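Local atomic coordinates of putative diflavin flavoprotein A 5 (PDB entry 4FEK), a protein that probably takes part in electron transfer from NADH to oxygen, which is reduced to water, here represented by its N-terminal metallo-beta-lactamase-like domain. Residues K52-D57 with L138-G143; T107-L112 with L146-I151; P113-L118 with L127-M132; G159-D164 with L170-I175. One frame throughout, in Å; residues are numbered along the deposited sequence.

Interaction 1 of 4, residues K52-D57 with L138-G143; sequences KTAIID and LDLGKG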
loop_
_atom_site.group_PDB
_atom_site.type_symbol
_atom_site.label_atom_id
_atom_site.label_comp_id
_atom_site.label_asym_id
_atom_site.label_seq_id
_atom_site.Cartn_x
_atom_site.Cartn_y
_atom_site.Cartn_z
ATOM N N LYS A 52 -5.474 6.548 -18.483
ATOM C CA LYS A 52 -4.098 6.646 -17.993
ATOM C C LYS A 52 -3.803 5.461 -17.081
ATOM O O LYS A 52 -4.722 4.875 -16.511
ATOM C CB LYS A 52 -3.881 7.960 -17.224
ATOM C CG LYS A 52 -3.917 9.219 -18.109
ATOM C CD LYS A 52 -3.435 10.433 -17.313
ATOM C CE LYS A 52 -3.511 11.714 -18.127
ATOM N NZ LYS A 52 -4.721 11.710 -18.997
ATOM N N THR A 53 -2.527 5.096 -16.951
ATOM C CA THR A 53 -2.156 3.963 -16.102
ATOM C C THR A 53 -1.398 4.406 -14.840
ATOM O O THR A 53 -0.481 5.222 -14.899
ATOM C CB THR A 53 -1.355 2.884 -16.896
ATOM O OG1 THR A 53 -2.208 2.292 -17.882
ATOM C CG2 THR A 53 -0.890 1.777 -15.978
ATOM N N ALA A 54 -1.813 3.882 -13.692
ATOM C CA ALA A 54 -1.110 4.132 -12.440
ATOM C C ALA A 54 -0.717 2.838 -11.755
ATOM O O ALA A 54 -1.456 1.846 -11.764
ATOM C CB ALA A 54 -1.984 4.987 -11.481
ATOM N N ILE A 55 0.465 2.848 -11.157
ATOM C CA ILE A 55 0.846 1.780 -10.262
ATOM C C ILE A 55 0.815 2.301 -8.826
ATOM O O ILE A 55 1.094 3.470 -8.554
ATOM C CB ILE A 55 2.209 1.146 -10.614
ATOM C CG1 ILE A 55 3.341 2.144 -10.505
ATOM C CG2 ILE A 55 2.192 0.588 -12.058
ATOM C CD1 ILE A 55 4.677 1.542 -11.012
ATOM N N ILE A 56 0.467 1.416 -7.915
ATOM C CA ILE A 56 0.393 1.804 -6.521
ATOM C C ILE A 56 1.362 0.961 -5.699
ATOM O O ILE A 56 1.309 -0.259 -5.765
ATOM C CB ILE A 56 -1.024 1.632 -5.995
ATOM C CG1 ILE A 56 -1.950 2.635 -6.691
ATOM C CG2 ILE A 56 -1.039 1.801 -4.452
ATOM C CD1 ILE A 56 -3.426 2.314 -6.607
ATOM N N ASP A 57 2.257 1.625 -4.964
ATOM C CA ASP A 57 3.211 0.978 -4.033
ATOM C C ASP A 57 4.186 -0.097 -4.556
ATOM O O ASP A 57 4.070 -1.268 -4.177
ATOM C CB ASP A 57 2.465 0.410 -2.809
ATOM C CG ASP A 57 1.932 1.510 -1.892
ATOM O OD1 ASP A 57 2.627 2.538 -1.749
ATOM O OD2 ASP A 57 0.827 1.354 -1.318
ATOM N N LEU A 138 -7.568 12.602 -8.910
ATOM C CA LEU A 138 -6.812 12.240 -10.091
ATOM C C LEU A 138 -7.664 11.330 -10.959
ATOM O O LEU A 138 -7.990 10.200 -10.571
ATOM C CB LEU A 138 -5.514 11.534 -9.694
ATOM C CG LEU A 138 -4.608 11.055 -10.830
ATOM C CD1 LEU A 138 -4.062 12.215 -11.639
ATOM C CD2 LEU A 138 -3.481 10.199 -10.267
ATOM N N ASP A 139 -8.029 11.816 -12.138
ATOM C CA ASP A 139 -8.860 11.029 -13.037
ATOM C C ASP A 139 -7.990 10.195 -13.983
ATOM O O ASP A 139 -7.241 10.728 -14.803
ATOM C CB ASP A 139 -9.815 11.933 -13.817
ATOM C CG ASP A 139 -10.790 11.153 -14.698
ATOM O OD1 ASP A 139 -10.889 9.914 -14.565
ATOM O OD2 ASP A 139 -11.484 11.793 -15.513
ATOM N N LEU A 140 -8.100 8.880 -13.855
ATOM C CA LEU A 140 -7.408 7.951 -14.751
ATOM C C LEU A 140 -8.231 7.680 -16.018
ATOM O O LEU A 140 -7.755 7.019 -16.957
ATOM C CB LEU A 140 -7.146 6.631 -14.017
ATOM C CG LEU A 140 -5.788 6.398 -13.348
ATOM C CD1 LEU A 140 -5.146 7.673 -12.932
ATOM C CD2 LEU A 140 -5.892 5.403 -12.176
ATOM N N GLY A 141 -9.474 8.162 -16.023
ATOM C CA GLY A 141 -10.390 7.913 -17.123
ATOM C C GLY A 141 -11.216 6.660 -16.894
ATOM O O GLY A 141 -10.958 5.896 -15.955
ATOM N N LYS A 142 -12.208 6.448 -17.759
ATOM C CA LYS A 142 -13.102 5.286 -17.691
ATOM C C LYS A 142 -13.821 5.135 -16.342
ATOM O O LYS A 142 -14.283 4.039 -15.979
ATOM C CB LYS A 142 -12.344 4.005 -18.070
ATOM C CG LYS A 142 -11.846 4.031 -19.514
ATOM C CD LYS A 142 -10.830 2.927 -19.802
ATOM C CE LYS A 142 -10.315 3.018 -21.244
ATOM N NZ LYS A 142 -9.541 1.794 -21.650
ATOM N N GLY A 143 -13.902 6.237 -15.604
ATOM C CA GLY A 143 -14.577 6.254 -14.325
ATOM C C GLY A 143 -13.633 6.161 -13.142
ATOM O O GLY A 143 -14.041 6.380 -12.005
HETATM O O HOH W 1 -7.419 10.816 -17.859
#
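Leu-140 lays its isobutyl group over the methyl of Ala-54, its CD2 branch coming within 4.0 Å of Ala-54 CB. The root of the same side chain leans on the backbone just upstream, where Leu-140 CG is 3.7 Å from the carbonyl oxygen of Lys-52. A single backbone bond pins this corner: Lys-52 N donates to Leu-140 O over 2.8 Å, and at 169° it is close to straight. The Lys-52 chain leaves the contact after CB. It runs extended until chi4, where a turn to 37° sets the ammonium group; from there NZ donates to a water that in turn donates to Asp-139 O, each leg measuring 3.1 Å. This gives a second, water-mediated tie, from the lysine ammonium to the backbone carbonyl of Asp-139. The bend after Asp-139 is fixed locally by an Asx turn, in which Gly-141 N reaches Asp-139 OD1 at 2.7 Å from above the carboxylate, 57° out of its plane. In the four-layer alpha-beta-beta-alpha sandwich of the metallo-beta-lactamase fold, the contact joins strand 53-56 of one sheet to the outermost strand, 138-139, of the other. Leu-140 also packs on Ile-48 of strand 41-49 and Leu-146 of strand 145-150, while Thr-53 and Ile-55 are bonded through their backbones to strand 80-84.

Interaction 2 of 4, residues T107-L112 with L146-I151; sequences TFVCSL and LKFLPI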
loop_
_atom_site.group_PDB
_atom_site.type_symbol
_atom_site.label_atom_id
_atom_site.label_comp_id
_atom_site.label_asym_id
_atom_site.label_seq_id
_atom_site.Cartn_x
_atom_site.Cartn_y
_atom_site.Cartn_z
ATOM N N THR A 107 5.022 10.222 -13.204
ATOM C CA THR A 107 4.841 11.241 -12.185
ATOM C C THR A 107 4.578 10.543 -10.869
ATOM O O THR A 107 3.758 9.627 -10.785
ATOM C CB THR A 107 3.692 12.211 -12.517
ATOM O OG1 THR A 107 4.064 12.982 -13.659
ATOM C CG2 THR A 107 3.433 13.164 -11.340
ATOM N N PHE A 108 5.338 10.942 -9.862
ATOM C CA PHE A 108 5.144 10.451 -8.514
ATOM C C PHE A 108 3.987 11.187 -7.857
ATOM O O PHE A 108 3.884 12.415 -7.943
ATOM C CB PHE A 108 6.433 10.621 -7.709
ATOM C CG PHE A 108 7.512 9.680 -8.123
ATOM C CD1 PHE A 108 8.509 10.084 -8.999
ATOM C CD2 PHE A 108 7.496 8.367 -7.685
ATOM C CE1 PHE A 108 9.491 9.202 -9.402
ATOM C CE2 PHE A 108 8.468 7.479 -8.081
ATOM C CZ PHE A 108 9.476 7.897 -8.944
ATOM N N VAL A 109 3.107 10.421 -7.223
ATOM C CA VAL A 109 1.933 10.962 -6.546
ATOM C C VAL A 109 2.074 10.539 -5.083
ATOM O O VAL A 109 2.202 9.358 -4.764
ATOM C CB VAL A 109 0.619 10.414 -7.142
ATOM C CG1 VAL A 109 -0.600 10.986 -6.380
ATOM C CG2 VAL A 109 0.525 10.758 -8.628
ATOM N N CYS A 110 2.132 11.514 -4.197
ATOM C CA CYS A 110 2.396 11.205 -2.802
ATOM C C CYS A 110 1.740 12.240 -1.922
ATOM O O CYS A 110 1.266 13.266 -2.398
ATOM C CB CYS A 110 3.908 11.187 -2.521
ATOM S SG CYS A 110 4.765 12.750 -2.934
ATOM N N SER A 111 1.710 11.952 -0.631
ATOM C CA SER A 111 1.315 12.952 0.324
ATOM C C SER A 111 2.476 13.939 0.429
ATOM O O SER A 111 3.655 13.573 0.300
ATOM C CB SER A 111 0.982 12.325 1.689
ATOM O OG SER A 111 0.602 13.344 2.607
ATOM N N LEU A 112 2.118 15.196 0.646
ATOM C CA LEU A 112 3.058 16.311 0.715
ATOM C C LEU A 112 4.366 16.058 1.503
ATOM O O LEU A 112 5.440 16.399 1.013
ATOM C CB LEU A 112 2.315 17.548 1.240
ATOM C CG LEU A 112 2.816 18.960 0.945
ATOM C CD1 LEU A 112 3.830 19.378 1.985
ATOM C CD2 LEU A 112 3.415 19.045 -0.439
ATOM N N LEU A 146 -9.578 8.895 -8.725
ATOM C CA LEU A 146 -8.923 8.583 -7.460
ATOM C C LEU A 146 -9.122 9.699 -6.449
ATOM O O LEU A 146 -8.817 10.854 -6.741
ATOM C CB LEU A 146 -7.425 8.408 -7.691
ATOM C CG LEU A 146 -6.933 6.992 -7.984
ATOM C CD1 LEU A 146 -7.980 6.179 -8.671
ATOM C CD2 LEU A 146 -5.626 7.020 -8.767
ATOM N N LYS A 147 -9.628 9.352 -5.267
ATOM C CA LYS A 147 -9.709 10.291 -4.148
ATOM C C LYS A 147 -8.541 9.998 -3.211
ATOM O O LYS A 147 -8.166 8.841 -3.047
ATOM C CB LYS A 147 -11.030 10.120 -3.405
ATOM C CG LYS A 147 -12.256 10.334 -4.306
ATOM C CD LYS A 147 -13.532 10.508 -3.489
ATOM C CE LYS A 147 -14.659 11.096 -4.340
ATOM N NZ LYS A 147 -15.922 11.236 -3.556
ATOM N N PHE A 148 -7.953 11.041 -2.632
ATOM C CA PHE A 148 -6.789 10.886 -1.756
ATOM C C PHE A 148 -7.052 11.328 -0.321
ATOM O O PHE A 148 -7.573 12.429 -0.075
ATOM C CB PHE A 148 -5.584 11.623 -2.347
ATOM C CG PHE A 148 -5.110 11.031 -3.643
ATOM C CD1 PHE A 148 -5.614 11.490 -4.856
ATOM C CD2 PHE A 148 -4.207 9.983 -3.651
ATOM C CE1 PHE A 148 -5.203 10.923 -6.060
ATOM C CE2 PHE A 148 -3.785 9.421 -4.862
ATOM C CZ PHE A 148 -4.285 9.896 -6.056
ATOM N N LEU A 149 -6.692 10.461 0.623
ATOM C CA LEU A 149 -6.933 10.722 2.032
ATOM C C LEU A 149 -5.615 10.617 2.793
ATOM O O LEU A 149 -5.197 9.529 3.188
ATOM C CB LEU A 149 -7.958 9.741 2.611
ATOM C CG LEU A 149 -9.362 9.671 1.986
ATOM C CD1 LEU A 149 -9.406 8.858 0.683
ATOM C CD2 LEU A 149 -10.350 9.104 2.984
ATOM N N PRO A 150 -4.948 11.762 2.990
ATOM C CA PRO A 150 -3.693 11.720 3.740
ATOM C C PRO A 150 -4.014 11.304 5.159
ATOM O O PRO A 150 -4.966 11.823 5.771
ATOM C CB PRO A 150 -3.202 13.181 3.698
ATOM C CG PRO A 150 -3.899 13.771 2.498
ATOM C CD PRO A 150 -5.253 13.119 2.501
ATOM N N ILE A 151 -3.234 10.360 5.663
ATOM C CA ILE A 151 -3.351 9.936 7.058
ATOM C C ILE A 151 -1.995 10.084 7.743
ATOM O O ILE A 151 -1.378 9.103 8.152
ATOM C CB ILE A 151 -3.930 8.494 7.176
ATOM C CG1 ILE A 151 -3.175 7.521 6.267
ATOM C CG2 ILE A 151 -5.439 8.495 6.826
ATOM C CD1 ILE A 151 -3.414 6.063 6.635
#
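The hydroxyl oxygen of Ser-111 rests against the ring of Pro-150, with OG 4.0 Å from Pro-150 CB, a van der Waals approach. Ser-111 turns OG anti to its own N (chi1 180°), which carries the oxygen out across the gap between the two strands. Two residues back, Val-109 makes the apolar half of the contact. Its CG1 methyl lies 3.9 Å from Phe-148 CZ and is equally near CE2, so it meets one side bond of the ring at its far end, while the two side chains run roughly at right angles to each other. CG1 is the branch that does this because it stands anti to the backbone N, with chi1 at 179°; CG2 is turned back beside that N. Strand 107-111 is part of the seven-stranded sheet and strand 145-150 of the five-stranded one, and these two sheets face each other in the core of the metallo-beta-lactamase fold. The contact is thus one of side chains meeting in the interior, where Val-109 and Phe-148 are both buried, and it joins the sheets by dispersion contacts instead of backbone pairing. Met-132 of strand 129-132, a selenomethionine, packs on both of them. Phe-148 also packs on Leu-160 and Thr-162 of its own sheet, and Val-109 touches Tyr-82 and Ile-84 of the neighbouring strand 80-84.

Interaction 3 of 4, residues P113-L118 with L127-M132; sequences PAAGDL and LNILPM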
loop_
_atom_site.group_PDB
_atom_site.type_symbol
_atom_site.label_atom_id
_atom_site.label_comp_id
_atom_site.label_asym_id
_atom_site.label_seq_id
_atom_site.Cartn_x
_atom_site.Cartn_y
_atom_site.Cartn_z
ATOM N N PRO A 113 4.291 15.456 2.709
ATOM C CA PRO A 113 5.560 15.242 3.418
ATOM C C PRO A 113 6.548 14.301 2.725
ATOM O O PRO A 113 7.711 14.324 3.116
ATOM C CB PRO A 113 5.118 14.638 4.758
ATOM C CG PRO A 113 3.731 15.136 4.941
ATOM C CD PRO A 113 3.131 15.178 3.577
ATOM N N ALA A 114 6.115 13.504 1.740
ATOM C CA ALA A 114 7.037 12.642 1.003
ATOM C C ALA A 114 7.741 13.368 -0.160
ATOM O O ALA A 114 8.753 12.880 -0.680
ATOM C CB ALA A 114 6.306 11.400 0.457
ATOM N N ALA A 115 7.199 14.504 -0.588
ATOM C CA ALA A 115 7.724 15.164 -1.790
ATOM C C ALA A 115 9.184 15.593 -1.620
ATOM O O ALA A 115 10.010 15.390 -2.522
ATOM C CB ALA A 115 6.846 16.348 -2.199
ATOM N N GLY A 116 9.498 16.160 -0.460
ATOM C CA GLY A 116 10.847 16.601 -0.146
ATOM C C GLY A 116 11.845 15.459 -0.086
ATOM O O GLY A 116 12.932 15.556 -0.656
ATOM N N ASP A 117 11.458 14.372 0.582
ATOM C CA ASP A 117 12.263 13.149 0.674
ATOM C C ASP A 117 12.596 12.558 -0.694
ATOM O O ASP A 117 13.716 12.106 -0.927
ATOM C CB ASP A 117 11.515 12.074 1.462
ATOM C CG ASP A 117 11.346 12.425 2.925
ATOM O OD1 ASP A 117 12.213 13.143 3.467
ATOM O OD2 ASP A 117 10.348 11.971 3.532
ATOM N N LEU A 118 11.608 12.533 -1.579
ATOM C CA LEU A 118 11.812 12.028 -2.931
ATOM C C LEU A 118 12.856 12.844 -3.674
ATOM O O LEU A 118 13.797 12.291 -4.241
ATOM C CB LEU A 118 10.510 12.077 -3.719
ATOM C CG LEU A 118 9.731 10.777 -3.759
ATOM C CD1 LEU A 118 8.460 10.961 -4.579
ATOM C CD2 LEU A 118 10.616 9.670 -4.328
ATOM N N LEU A 127 12.632 15.449 -10.805
ATOM C CA LEU A 127 11.490 14.562 -10.629
ATOM C C LEU A 127 10.179 15.269 -10.936
ATOM O O LEU A 127 10.010 16.455 -10.641
ATOM C CB LEU A 127 11.467 14.023 -9.196
ATOM C CG LEU A 127 11.855 12.568 -8.937
ATOM C CD1 LEU A 127 13.013 12.101 -9.807
ATOM C CD2 LEU A 127 12.167 12.365 -7.449
ATOM N N ASN A 128 9.264 14.536 -11.551
ATOM C CA ASN A 128 7.885 14.982 -11.665
ATOM C C ASN A 128 7.125 14.457 -10.439
ATOM O O ASN A 128 7.002 13.245 -10.256
ATOM C CB ASN A 128 7.271 14.426 -12.938
ATOM C CG ASN A 128 8.105 14.738 -14.170
ATOM O OD1 ASN A 128 8.666 15.828 -14.282
ATOM N ND2 ASN A 128 8.205 13.776 -15.087
ATOM N N ILE A 129 6.650 15.359 -9.582
ATOM C CA ILE A 129 5.909 14.948 -8.389
ATOM C C ILE A 129 4.563 15.667 -8.282
ATOM O O ILE A 129 4.477 16.885 -8.451
ATOM C CB ILE A 129 6.729 15.188 -7.103
ATOM C CG1 ILE A 129 8.088 14.511 -7.209
ATOM C CG2 ILE A 129 5.981 14.688 -5.867
ATOM C CD1 ILE A 129 8.966 14.798 -6.067
ATOM N N LEU A 130 3.517 14.897 -8.004
ATOM C CA LEU A 130 2.188 15.445 -7.791
ATOM C C LEU A 130 1.776 15.230 -6.325
ATOM O O LEU A 130 1.281 14.164 -5.951
ATOM C CB LEU A 130 1.211 14.759 -8.728
ATOM C CG LEU A 130 -0.242 15.207 -8.727
ATOM C CD1 LEU A 130 -0.343 16.725 -8.693
ATOM C CD2 LEU A 130 -0.920 14.645 -9.963
ATOM N N PRO A 131 2.013 16.224 -5.472
ATOM C CA PRO A 131 1.587 15.986 -4.082
ATOM C C PRO A 131 0.062 16.068 -3.915
ATOM O O PRO A 131 -0.596 16.855 -4.587
ATOM C CB PRO A 131 2.316 17.071 -3.291
ATOM C CG PRO A 131 2.670 18.125 -4.301
ATOM C CD PRO A 131 2.824 17.448 -5.625
HETATM N N MSE A 132 -0.502 15.221 -3.063
HETATM C CA MSE A 132 -1.950 15.224 -2.879
HETATM C C MSE A 132 -2.291 15.644 -1.449
HETATM O O MSE A 132 -1.876 15.009 -0.480
HETATM C CB MSE A 132 -2.569 13.858 -3.222
HETATM C CG MSE A 132 -2.397 13.432 -4.685
HETATM SE SE MSE A 132 -3.313 14.573 -5.994
HETATM C CE MSE A 132 -3.240 13.391 -7.543
#
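Leu-118 and Ile-129 meet at the centre of this contact, Ile-129 CD1 lying 3.9 Å from Leu-118 CB and 4.1 Å from Leu-118 CD1, with the two side chains crossing at a slant. The same CD1 also reaches back to the helix backbone, 3.7 Å from Ala-115 O. The other branch of Ile-129 serves the preceding turn, where CG2 touches Ala-115 CB at 4.1 Å. This division of labour follows from chi1 at -54°: CG2 stands anti to the backbone N, while CG1, and CD1 beyond it, are directed beside that N. Two residues earlier, Leu-127 sets its CD2 methyl against the end of the helical segment, 3.6 Å from Leu-118 O and 4.1 Å from Leu-118 CB. Ala-115 and Leu-118, three residues apart, are presented on one side of the helix, whose winding is marked by the bond from Leu-118 N to Ala-114 O at 3.0 Å. Farther out, Phe-96 and Phe-108 pack on Leu-118, and Arg-119 NH1 is hydrogen-bonded to Leu-127 O. The contact joins helix and second strand of the beta-alpha-beta unit of strand 107-111, helix 112-121 and strand 129-132, the last being the outermost strand of its sheet. Since the segments meet through methyl groups, methylenes and carbonyl oxygens, with no polar bond between them, their cohesion is probably mainly dispersive and hydrophobic.

Interaction 4 of 4, residues G159-D164 with L170-I175; sequences GLCTYD and LYTDKI. With PO4 (phosphate ion), chain E.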
loop_
_atom_site.group_PDB
_atom_site.type_symbol
_atom_site.label_atom_id
_atom_site.label_comp_id
_atom_site.label_asym_id
_atom_site.label_seq_id
_atom_site.Cartn_x
_atom_site.Cartn_y
_atom_site.Cartn_z
ATOM N N GLY A 159 1.854 9.069 5.172
ATOM C CA GLY A 159 0.847 8.024 5.030
ATOM C C GLY A 159 -0.327 8.496 4.200
ATOM O O GLY A 159 -0.829 9.587 4.404
ATOM N N LEU A 160 -0.749 7.681 3.235
ATOM C CA LEU A 160 -1.785 8.099 2.301
ATOM C C LEU A 160 -2.625 6.894 1.929
ATOM O O LEU A 160 -2.069 5.844 1.599
ATOM C CB LEU A 160 -1.126 8.624 1.006
ATOM C CG LEU A 160 -2.021 9.114 -0.134
ATOM C CD1 LEU A 160 -2.695 10.424 0.284
ATOM C CD2 LEU A 160 -1.191 9.343 -1.406
ATOM N N CYS A 161 -3.944 7.037 1.998
ATOM C CA CYS A 161 -4.875 6.073 1.416
ATOM C C CYS A 161 -5.414 6.642 0.109
ATOM O O CYS A 161 -5.562 7.855 -0.023
ATOM C CB CYS A 161 -6.058 5.809 2.364
ATOM S SG CYS A 161 -5.616 4.830 3.819
ATOM N N THR A 162 -5.702 5.763 -0.847
ATOM C CA THR A 162 -6.224 6.165 -2.142
ATOM C C THR A 162 -7.471 5.362 -2.414
ATOM O O THR A 162 -7.489 4.166 -2.175
ATOM C CB THR A 162 -5.234 5.846 -3.267
ATOM O OG1 THR A 162 -3.967 6.417 -2.956
ATOM C CG2 THR A 162 -5.754 6.426 -4.609
ATOM N N TYR A 163 -8.517 6.027 -2.899
ATOM C CA TYR A 163 -9.795 5.368 -3.129
ATOM C C TYR A 163 -10.208 5.511 -4.599
ATOM O O TYR A 163 -10.257 6.612 -5.125
ATOM C CB TYR A 163 -10.851 5.978 -2.207
ATOM C CG TYR A 163 -12.261 5.448 -2.377
ATOM C CD1 TYR A 163 -12.619 4.197 -1.894
ATOM C CD2 TYR A 163 -13.242 6.218 -2.993
ATOM C CE1 TYR A 163 -13.924 3.722 -2.026
ATOM C CE2 TYR A 163 -14.555 5.749 -3.137
ATOM C CZ TYR A 163 -14.880 4.501 -2.650
ATOM O OH TYR A 163 -16.167 4.031 -2.780
ATOM N N ASP A 164 -10.483 4.390 -5.250
ATOM C CA ASP A 164 -10.908 4.418 -6.647
ATOM C C ASP A 164 -12.421 4.360 -6.640
ATOM O O ASP A 164 -13.002 3.359 -6.270
ATOM C CB ASP A 164 -10.307 3.242 -7.415
ATOM C CG ASP A 164 -10.719 3.220 -8.899
ATOM O OD1 ASP A 164 -11.705 3.884 -9.278
ATOM O OD2 ASP A 164 -10.047 2.512 -9.686
ATOM N N LEU A 170 -10.199 0.619 -1.627
ATOM C CA LEU A 170 -9.365 1.542 -0.875
ATOM C C LEU A 170 -7.973 0.936 -0.741
ATOM O O LEU A 170 -7.819 -0.177 -0.211
ATOM C CB LEU A 170 -9.997 1.780 0.500
ATOM C CG LEU A 170 -9.221 2.740 1.387
ATOM C CD1 LEU A 170 -9.263 4.116 0.757
ATOM C CD2 LEU A 170 -9.838 2.762 2.805
ATOM N N TYR A 171 -6.968 1.666 -1.219
ATOM C CA TYR A 171 -5.566 1.239 -1.169
ATOM C C TYR A 171 -5.000 1.784 0.141
ATOM O O TYR A 171 -4.896 2.999 0.305
ATOM C CB TYR A 171 -4.807 1.776 -2.393
ATOM C CG TYR A 171 -5.407 1.199 -3.697
ATOM C CD1 TYR A 171 -4.922 0.006 -4.234
ATOM C CD2 TYR A 171 -6.491 1.811 -4.323
ATOM C CE1 TYR A 171 -5.478 -0.546 -5.383
ATOM C CE2 TYR A 171 -7.078 1.256 -5.484
ATOM C CZ TYR A 171 -6.557 0.077 -5.997
ATOM O OH TYR A 171 -7.115 -0.484 -7.130
ATOM N N THR A 172 -4.673 0.888 1.068
ATOM C CA THR A 172 -4.444 1.291 2.454
ATOM C C THR A 172 -2.999 1.103 2.881
ATOM O O THR A 172 -2.648 1.458 4.024
ATOM C CB THR A 172 -5.349 0.522 3.450
ATOM O OG1 THR A 172 -5.022 -0.880 3.432
ATOM C CG2 THR A 172 -6.812 0.714 3.126
ATOM N N ASP A 173 -2.181 0.540 1.977
ATOM C CA ASP A 173 -0.734 0.376 2.214
ATOM C C ASP A 173 -0.501 -0.326 3.562
ATOM O O ASP A 173 -0.926 -1.465 3.734
ATOM C CB ASP A 173 -0.047 1.754 2.188
ATOM C CG ASP A 173 1.475 1.666 2.149
ATOM O OD1 ASP A 173 2.027 0.553 1.963
ATOM O OD2 ASP A 173 2.122 2.729 2.305
ATOM N N LYS A 174 0.136 0.356 4.524
ATOM C CA LYS A 174 0.432 -0.274 5.820
ATOM C C LYS A 174 -0.790 -0.589 6.672
ATOM O O LYS A 174 -0.700 -1.400 7.592
ATOM C CB LYS A 174 1.418 0.572 6.652
ATOM C CG LYS A 174 2.812 0.681 6.063
ATOM C CD LYS A 174 3.522 -0.675 6.020
ATOM C CE LYS A 174 4.906 -0.545 5.348
ATOM N NZ LYS A 174 5.742 -1.769 5.510
ATOM N N ILE A 175 -1.925 0.067 6.427
ATOM C CA ILE A 175 -3.071 -0.179 7.311
ATOM C C ILE A 175 -3.801 -1.482 6.938
ATOM O O ILE A 175 -4.007 -1.751 5.751
ATOM C CB ILE A 175 -4.070 0.994 7.347
ATOM C CG1 ILE A 175 -3.352 2.350 7.396
ATOM C CG2 ILE A 175 -5.041 0.827 8.536
ATOM C CD1 ILE A 175 -2.430 2.534 8.590
HETATM P P PO4 E . 9.109 -0.412 4.243
HETATM O O1 PO4 E . 9.623 -0.029 2.850
HETATM O O2 PO4 E . 10.284 -0.895 5.026
HETATM O O3 PO4 E . 8.547 0.846 4.842
HETATM O O4 PO4 E . 8.087 -1.510 4.078
HETATM O O HOH W 2 -1.802 4.233 4.055
HETATM O O HOH W 3 -9.185 0.195 -8.682
#
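Leu-170 points its CD1 branch at the partner strand, 3.4 Å from Thr-162 O and 3.8 Å from Tyr-163 CB. Tyr-171 follows with the paired backbone bonds: its N donates to Thr-162 O at 2.7 Å, nearly along the C=O axis, and its O accepts from Thr-162 N at 3.1 Å. Its ring offers an edge to the same carbonyl: Thr-162 O lies in the ring plane, 3.3 Å from Tyr-171 CD2. At the far end of that ring, Tyr-171 OH and Asp-164 OD2 share a water, 2.7 Å from OH; OD2 is also bonded to His-144. The two strands form an antiparallel hairpin (161° between directions) within the five-stranded sheet of the metallo-beta-lactamase fold. Thr-172 has Cys-161 SG against its CA and opens a type II' turn, which its own OG1 helps to close by donating to Ile-175 O at 2.7 Å. Inside the turn, Asp-173 OD2 is hydrogen-bonded to His-87. Lys-174 bends at chi2 (-65°) and sends NZ to O4 of a phosphate ion, probably from the crystallisation liquor, at 2.8 Å, as well as to His-231 NE2. Ile-175 completes the turn, its N bonded to Thr-172 O.

Overall arrangement
Interactions 1 and 2 bridge the two sheets, their centres 12 Å apart, while interaction 3 clasps a helix to the edge of one sheet and interaction 4 pairs two strands of the other. Met-132 links the first three: its CE methyl is 3.6 Å from Leu-138 CB and 3.5 Å from Phe-148 CE1. Interaction 2 stands 9 Å, centre to centre, from both 3 and 4. Asp-57 and Asp-173 bring interactions 1 and 4 together near the phosphate pocket, to which Asp-173 is tied through His-87. By fold this place matches the di-iron site of flavodiiron relatives, but with Ser-89, Asn-91 and Arg-92 at the usual ligand positions and no iron modelled, iron binding is doubtful.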